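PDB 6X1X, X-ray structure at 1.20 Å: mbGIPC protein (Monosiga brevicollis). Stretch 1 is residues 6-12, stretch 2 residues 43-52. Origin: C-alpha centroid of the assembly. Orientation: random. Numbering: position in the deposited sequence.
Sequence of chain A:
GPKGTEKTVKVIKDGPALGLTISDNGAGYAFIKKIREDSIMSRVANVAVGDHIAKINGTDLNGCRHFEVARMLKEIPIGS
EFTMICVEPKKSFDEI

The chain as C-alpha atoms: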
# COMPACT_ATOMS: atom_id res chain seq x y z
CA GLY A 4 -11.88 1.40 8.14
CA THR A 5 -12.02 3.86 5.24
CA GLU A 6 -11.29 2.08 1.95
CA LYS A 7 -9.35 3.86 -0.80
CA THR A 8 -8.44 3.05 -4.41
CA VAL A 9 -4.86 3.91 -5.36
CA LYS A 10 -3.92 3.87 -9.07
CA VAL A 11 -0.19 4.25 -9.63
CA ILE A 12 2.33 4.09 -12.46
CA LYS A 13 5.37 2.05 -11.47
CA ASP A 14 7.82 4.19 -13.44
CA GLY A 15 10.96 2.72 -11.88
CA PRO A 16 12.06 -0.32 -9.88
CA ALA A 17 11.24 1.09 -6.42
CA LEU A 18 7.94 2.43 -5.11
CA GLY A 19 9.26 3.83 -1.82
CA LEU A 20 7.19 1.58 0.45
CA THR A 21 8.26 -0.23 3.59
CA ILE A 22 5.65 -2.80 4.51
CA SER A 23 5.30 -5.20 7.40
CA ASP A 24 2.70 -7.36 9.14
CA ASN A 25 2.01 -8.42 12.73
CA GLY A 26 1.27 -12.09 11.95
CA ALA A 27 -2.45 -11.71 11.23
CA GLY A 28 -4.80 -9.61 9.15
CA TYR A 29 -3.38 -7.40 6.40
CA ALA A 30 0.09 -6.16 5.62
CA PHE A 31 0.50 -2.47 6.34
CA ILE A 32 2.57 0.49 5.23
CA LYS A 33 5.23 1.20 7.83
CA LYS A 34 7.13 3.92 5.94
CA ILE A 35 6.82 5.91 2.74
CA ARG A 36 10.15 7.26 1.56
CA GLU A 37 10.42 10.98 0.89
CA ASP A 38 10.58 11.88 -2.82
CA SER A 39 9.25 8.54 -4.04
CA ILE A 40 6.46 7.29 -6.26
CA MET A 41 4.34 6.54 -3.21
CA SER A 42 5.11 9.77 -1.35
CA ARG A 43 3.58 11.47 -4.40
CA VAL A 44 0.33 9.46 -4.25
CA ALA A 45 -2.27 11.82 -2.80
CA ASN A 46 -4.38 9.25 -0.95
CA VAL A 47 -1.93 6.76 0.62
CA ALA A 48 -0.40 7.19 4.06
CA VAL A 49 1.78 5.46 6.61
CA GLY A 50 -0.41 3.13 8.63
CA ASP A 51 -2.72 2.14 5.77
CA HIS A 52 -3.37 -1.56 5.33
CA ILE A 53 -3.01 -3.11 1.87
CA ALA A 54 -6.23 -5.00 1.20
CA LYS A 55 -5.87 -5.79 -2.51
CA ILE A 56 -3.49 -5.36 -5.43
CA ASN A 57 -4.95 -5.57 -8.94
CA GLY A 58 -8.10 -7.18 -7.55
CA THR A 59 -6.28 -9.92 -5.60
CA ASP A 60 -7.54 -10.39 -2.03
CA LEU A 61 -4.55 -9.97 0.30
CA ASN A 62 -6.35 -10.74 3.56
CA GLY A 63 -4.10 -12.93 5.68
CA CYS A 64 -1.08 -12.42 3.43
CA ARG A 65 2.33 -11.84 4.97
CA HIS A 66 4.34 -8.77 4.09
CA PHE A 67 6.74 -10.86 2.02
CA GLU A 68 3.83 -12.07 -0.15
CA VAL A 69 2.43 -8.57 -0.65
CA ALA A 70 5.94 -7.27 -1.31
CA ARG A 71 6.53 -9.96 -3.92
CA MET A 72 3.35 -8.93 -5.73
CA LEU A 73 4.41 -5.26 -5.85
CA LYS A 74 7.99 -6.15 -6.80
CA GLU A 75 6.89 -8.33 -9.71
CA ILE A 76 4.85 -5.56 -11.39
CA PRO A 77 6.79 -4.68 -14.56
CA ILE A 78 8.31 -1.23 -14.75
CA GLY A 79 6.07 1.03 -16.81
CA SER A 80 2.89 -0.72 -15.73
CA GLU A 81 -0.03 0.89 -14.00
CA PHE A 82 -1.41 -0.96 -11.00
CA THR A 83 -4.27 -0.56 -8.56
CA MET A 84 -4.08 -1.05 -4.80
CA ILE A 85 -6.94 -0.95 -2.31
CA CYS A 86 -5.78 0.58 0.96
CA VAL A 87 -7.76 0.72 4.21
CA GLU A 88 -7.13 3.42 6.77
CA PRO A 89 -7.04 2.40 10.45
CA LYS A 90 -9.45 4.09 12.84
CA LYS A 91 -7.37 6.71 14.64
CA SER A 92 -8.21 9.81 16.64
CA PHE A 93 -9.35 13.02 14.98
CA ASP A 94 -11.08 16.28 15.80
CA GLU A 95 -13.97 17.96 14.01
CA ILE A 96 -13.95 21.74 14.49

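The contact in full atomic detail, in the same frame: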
# COMPACT_ATOMS: atom_id res chain seq x y z
N GLU A 6 -11.89 2.78 3.07
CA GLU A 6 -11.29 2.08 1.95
C GLU A 6 -11.01 3.06 0.81
O GLU A 6 -11.84 3.92 0.51
CB GLU A 6 -12.26 0.99 1.49
CG GLU A 6 -11.69 -0.01 0.53
CD GLU A 6 -12.57 -1.23 0.39
OE1 GLU A 6 -12.86 -1.88 1.42
OE2 GLU A 6 -12.98 -1.55 -0.75
N LYS A 7 -9.84 2.92 0.19
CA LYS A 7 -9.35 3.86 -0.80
C LYS A 7 -8.74 3.12 -1.98
O LYS A 7 -8.00 2.15 -1.80
CB LYS A 7 -8.23 4.74 -0.22
CG LYS A 7 -8.62 5.52 1.00
CD LYS A 7 -7.46 6.36 1.50
CE LYS A 7 -6.32 5.50 2.04
NZ LYS A 7 -5.38 6.37 2.76
N THR A 8 -9.02 3.60 -3.19
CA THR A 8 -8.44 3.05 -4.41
C THR A 8 -7.25 3.91 -4.83
O THR A 8 -7.38 5.12 -5.01
CB THR A 8 -9.47 3.01 -5.53
OG1 THR A 8 -10.52 2.10 -5.19
CG2 THR A 8 -8.81 2.55 -6.83
N VAL A 9 -6.11 3.26 -4.99
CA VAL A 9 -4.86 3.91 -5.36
C VAL A 9 -4.50 3.38 -6.74
O VAL A 9 -4.41 2.16 -6.93
CB VAL A 9 -3.77 3.60 -4.33
CG1 VAL A 9 -2.46 4.18 -4.75
CG2 VAL A 9 -4.16 4.13 -2.96
N LYS A 10 -4.32 4.26 -7.72
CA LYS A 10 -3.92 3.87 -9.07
C LYS A 10 -2.63 4.58 -9.40
O LYS A 10 -2.59 5.82 -9.43
CB LYS A 10 -4.99 4.20 -10.10
CG LYS A 10 -4.69 3.63 -11.47
CD LYS A 10 -5.96 3.44 -12.30
CE LYS A 10 -6.01 4.42 -13.46
NZ LYS A 10 -7.07 4.06 -14.46
N VAL A 11 -1.58 3.80 -9.69
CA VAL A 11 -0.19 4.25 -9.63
C VAL A 11 0.53 3.74 -10.86
O VAL A 11 0.30 2.61 -11.30
CB VAL A 11 0.51 3.69 -8.37
CG1 VAL A 11 1.95 4.10 -8.32
CG2 VAL A 11 -0.18 4.17 -7.14
N ILE A 12 1.42 4.55 -11.41
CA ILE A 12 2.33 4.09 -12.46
C ILE A 12 3.66 3.73 -11.83
O ILE A 12 4.30 4.57 -11.18
CB ILE A 12 2.50 5.16 -13.55
CG1 ILE A 12 1.17 5.37 -14.28
CG2 ILE A 12 3.58 4.73 -14.52
CD1 ILE A 12 1.26 6.30 -15.45
N ARG A 43 4.31 10.59 -3.50
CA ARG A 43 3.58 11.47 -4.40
C ARG A 43 2.13 11.05 -4.63
O ARG A 43 1.37 11.79 -5.28
CB ARG A 43 4.31 11.62 -5.74
CG ARG A 43 5.55 12.48 -5.63
CD ARG A 43 6.21 12.70 -6.98
NE ARG A 43 6.98 11.55 -7.44
CZ ARG A 43 8.24 11.32 -7.09
NH1 ARG A 43 8.86 12.15 -6.27
NH2 ARG A 43 8.87 10.26 -7.56
N VAL A 44 1.72 9.90 -4.10
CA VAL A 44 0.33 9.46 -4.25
C VAL A 44 -0.52 10.18 -3.20
O VAL A 44 -0.27 10.08 -2.00
CB VAL A 44 0.23 7.94 -4.12
CG1 VAL A 44 -1.23 7.52 -4.06
CG2 VAL A 44 0.94 7.26 -5.29
N ALA A 45 -1.54 10.90 -3.67
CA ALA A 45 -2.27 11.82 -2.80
C ALA A 45 -2.97 11.12 -1.65
O ALA A 45 -3.10 11.69 -0.57
CB ALA A 45 -3.29 12.62 -3.61
N ASN A 46 -3.45 9.90 -1.87
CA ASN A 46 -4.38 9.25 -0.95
C ASN A 46 -3.84 7.96 -0.34
O ASN A 46 -4.60 7.04 -0.06
CB ASN A 46 -5.73 9.00 -1.64
CG ASN A 46 -5.61 8.04 -2.82
OD1 ASN A 46 -4.55 7.89 -3.42
ND2 ASN A 46 -6.72 7.39 -3.16
N VAL A 47 -2.53 7.88 -0.10
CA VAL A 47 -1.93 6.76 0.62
C VAL A 47 -1.07 7.33 1.74
O VAL A 47 -0.40 8.34 1.56
CB VAL A 47 -1.10 5.84 -0.31
CG1 VAL A 47 0.18 6.52 -0.78
CG2 VAL A 47 -0.77 4.54 0.39
N ALA A 48 -1.11 6.68 2.90
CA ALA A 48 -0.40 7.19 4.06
C ALA A 48 0.19 6.05 4.87
O ALA A 48 -0.30 4.92 4.85
CB ALA A 48 -1.33 8.00 4.97
N VAL A 49 1.25 6.38 5.61
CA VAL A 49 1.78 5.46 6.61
C VAL A 49 0.65 5.02 7.52
O VAL A 49 -0.20 5.82 7.93
CB VAL A 49 2.91 6.15 7.41
CG1 VAL A 49 3.27 5.34 8.64
CG2 VAL A 49 4.13 6.36 6.53
N GLY A 50 0.61 3.72 7.81
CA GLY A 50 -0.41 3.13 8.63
C GLY A 50 -1.50 2.43 7.84
O GLY A 50 -2.20 1.58 8.40
N ASP A 51 -1.67 2.77 6.56
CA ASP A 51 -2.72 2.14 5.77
C ASP A 51 -2.43 0.65 5.61
O ASP A 51 -1.27 0.23 5.47
CB ASP A 51 -2.79 2.79 4.38
CG ASP A 51 -3.41 4.17 4.40
OD1 ASP A 51 -3.99 4.57 5.43
OD2 ASP A 51 -3.32 4.86 3.36
N HIS A 52 -3.48 -0.14 5.63
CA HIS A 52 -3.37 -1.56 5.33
C HIS A 52 -3.59 -1.78 3.84
O HIS A 52 -4.37 -1.07 3.19
CB HIS A 52 -4.36 -2.36 6.16
CG HIS A 52 -3.96 -2.51 7.60
ND1 HIS A 52 -4.23 -1.55 8.56
CD2 HIS A 52 -3.28 -3.49 8.24
CE1 HIS A 52 -3.75 -1.95 9.72
NE2 HIS A 52 -3.16 -3.12 9.56

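Residues 43-52 form an irregular segment that packs against the strand 6-12, burying 323 Å² in total. Arg43, at its start, lies out of reach of the strand, and contact begins at Val44, whose side chain points toward it. The two methyls of Val44 meet two valines of the strand, Val9, which points toward this segment, and Val11, which is set sideways to it: CG1 lies 3.6 Å from Val9 CG1, and CG2 lies 3.8 Å from Val11 CG2, forming a small apolar cluster.

Val44 also opens a type I turn that ends at Val47; within it Ala45 stays clear of the strand, while Asn46 turns back toward it. In the p rotamer, the Asn46 amide reaches the strand backbone, and ND2 donates a hydrogen bond to Thr8 O (3.0 Å, 154° at the hydrogen). The Thr8 side chain itself points away, so this residue is engaged through its main chain. Val47 adds a looser apolar contact, its CB 4.4 Å from Val9 CG2.

A type II turn follows from Ala48 to Asp51, closed by Asp51 N to Ala48 O (3.1 Å), with Gly50 at a positive phi. Asp51 OD2 accepts a hydrogen bond from Ala48 N (2.9 Å) and forms a salt bridge with Lys7 NZ (2.6 Å). The same ammonium makes a weak hydrogen bond to Asn46 O (NZ to O, 3.0 Å), so Lys7 links both turns.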